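Local coordinates for glutathione S-transferase (Bombyx mori, PDB 3AY8), which probably catalyses the transfer of glutathione to other compounds, and works as a homodimer with the glutathione transferase fold, at residues F140-L145 with S178-I183. Numbering follows the deposited sequence.
Sequences FLNQFL and SSFPNI
Asn142, on helix 128-147, reaches with its side-chain amide to the N-terminal end of helix 181-190, joining two helices of the all-helical C-terminal domain of the glutathione transferase fold. Its CG stands anti to the backbone N (chi1 -176°), which brings CG up to Phe180 at the start of the other helix. CB lies beside Phe180, 3.8 Å from CD1, meeting the ring obliquely. CG packs against CB of Phe180, the N-cap residue, with the amide and ring planes 51° apart. At the tip, OD1 accepts a hydrogen bond from Asn182 N at 2.9 Å, the donor nearly in line with the C=O, and a weak one from Ile183 N at 3.5 Å. One carbonyl oxygen thus takes one bent bond and one weak bond from the helix's first turn, whose positive dipole end would probably polarise it. An alanine here would probably leave the N-H groups of Asn182 and Ile183 without this acceptor and open a gap beside Phe180 CB. Ile183 CD1 packs 4.0 Å from Leu141 CD2, the two side chains crossing at about a right angle; Met167 of helix 158-173 touches both residues. Leu145 sets its CB against Asn182 CB at 3.6 Å, while its carbonyl oxygen accepts a hydrogen bond from Arg185 NH2. Asn182 returns the link to the first helix: its ND2, also hydrogen-bonded to Glu146 OE1, donates to Asn142 O at 3.0 Å, with that oxygen 12° out of the donor's amide plane.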
# COMPACT_ATOMS: atom_id res chain seq x y z
N PHE A 140 -3.92 14.80 -6.16
CA PHE A 140 -2.71 14.67 -5.37
C PHE A 140 -1.52 14.29 -6.24
O PHE A 140 -0.45 14.88 -6.14
CB PHE A 140 -2.90 13.62 -4.28
CG PHE A 140 -3.06 14.18 -2.91
CD1 PHE A 140 -2.02 14.10 -2.00
CD2 PHE A 140 -4.26 14.77 -2.52
CE1 PHE A 140 -2.16 14.62 -0.71
CE2 PHE A 140 -4.41 15.29 -1.23
CZ PHE A 140 -3.36 15.21 -0.32
N LEU A 141 -1.72 13.29 -7.11
CA LEU A 141 -0.68 12.88 -8.06
C LEU A 141 -0.30 14.06 -8.95
O LEU A 141 0.87 14.28 -9.22
CB LEU A 141 -1.15 11.70 -8.92
CG LEU A 141 -0.18 11.22 -10.02
CD1 LEU A 141 1.26 10.90 -9.46
CD2 LEU A 141 -0.75 10.02 -10.79
N ASN A 142 -1.30 14.79 -9.42
CA ASN A 142 -1.06 15.95 -10.26
C ASN A 142 -0.16 16.98 -9.57
O ASN A 142 0.69 17.60 -10.21
CB ASN A 142 -2.38 16.58 -10.71
CG ASN A 142 -2.16 17.74 -11.68
OD1 ASN A 142 -1.66 17.56 -12.79
ND2 ASN A 142 -2.53 18.93 -11.26
N GLN A 143 -0.33 17.14 -8.26
CA GLN A 143 0.53 18.00 -7.43
C GLN A 143 1.96 17.47 -7.25
O GLN A 143 2.92 18.25 -7.37
CB GLN A 143 -0.10 18.30 -6.05
CG GLN A 143 -1.31 19.24 -6.12
CD GLN A 143 -1.04 20.50 -6.95
OE1 GLN A 143 -0.11 21.26 -6.67
NE2 GLN A 143 -1.84 20.71 -7.98
N PHE A 144 2.11 16.16 -7.00
CA PHE A 144 3.47 15.56 -6.96
C PHE A 144 4.25 15.99 -8.20
O PHE A 144 5.42 16.36 -8.11
CB PHE A 144 3.43 14.01 -6.95
CG PHE A 144 2.68 13.41 -5.79
CD1 PHE A 144 2.51 14.10 -4.59
CD2 PHE A 144 2.19 12.12 -5.88
CE1 PHE A 144 1.81 13.52 -3.52
CE2 PHE A 144 1.52 11.52 -4.83
CZ PHE A 144 1.31 12.22 -3.65
N LEU A 145 3.59 15.94 -9.35
CA LEU A 145 4.22 16.19 -10.64
C LEU A 145 4.32 17.69 -11.01
O LEU A 145 4.74 18.03 -12.11
CB LEU A 145 3.47 15.41 -11.73
CG LEU A 145 3.60 13.89 -11.64
CD1 LEU A 145 2.51 13.22 -12.45
CD2 LEU A 145 5.00 13.42 -12.08
N SER A 178 -8.15 15.85 -18.13
CA SER A 178 -7.94 17.23 -18.62
C SER A 178 -7.69 18.21 -17.47
O SER A 178 -6.97 19.19 -17.64
CB SER A 178 -9.13 17.70 -19.48
OG SER A 178 -10.32 17.75 -18.71
N SER A 179 -8.26 17.92 -16.30
CA SER A 179 -8.05 18.73 -15.11
C SER A 179 -6.63 18.57 -14.52
O SER A 179 -6.25 19.30 -13.60
CB SER A 179 -9.08 18.38 -14.04
OG SER A 179 -10.39 18.79 -14.40
N PHE A 180 -5.86 17.62 -15.05
CA PHE A 180 -4.53 17.34 -14.49
C PHE A 180 -3.41 17.42 -15.52
O PHE A 180 -2.91 16.38 -15.96
CB PHE A 180 -4.54 15.99 -13.75
CG PHE A 180 -5.75 15.78 -12.89
CD1 PHE A 180 -6.00 16.60 -11.79
CD2 PHE A 180 -6.63 14.73 -13.16
CE1 PHE A 180 -7.12 16.40 -10.99
CE2 PHE A 180 -7.75 14.51 -12.36
CZ PHE A 180 -8.00 15.35 -11.28
N PRO A 181 -3.01 18.65 -15.90
CA PRO A 181 -2.00 18.80 -16.95
C PRO A 181 -0.65 18.16 -16.62
O PRO A 181 0.06 17.73 -17.53
CB PRO A 181 -1.86 20.34 -17.12
CG PRO A 181 -2.49 20.94 -15.91
CD PRO A 181 -3.54 19.95 -15.44
N ASN A 182 -0.29 18.09 -15.33
CA ASN A 182 0.99 17.46 -14.94
C ASN A 182 1.04 15.95 -15.16
O ASN A 182 2.07 15.42 -15.56
CB ASN A 182 1.38 17.83 -13.49
CG ASN A 182 1.53 19.34 -13.29
OD1 ASN A 182 2.01 20.05 -14.18
ND2 ASN A 182 1.13 19.82 -12.13
N ILE A 183 -0.08 15.27 -14.90
CA ILE A 183 -0.24 13.86 -15.25
C ILE A 183 -0.18 13.67 -16.77
O ILE A 183 0.46 12.73 -17.27
CB ILE A 183 -1.57 13.23 -14.70
CG1 ILE A 183 -1.66 13.39 -13.17
CG2 ILE A 183 -1.65 11.72 -15.08
CD1 ILE A 183 -2.94 12.84 -12.54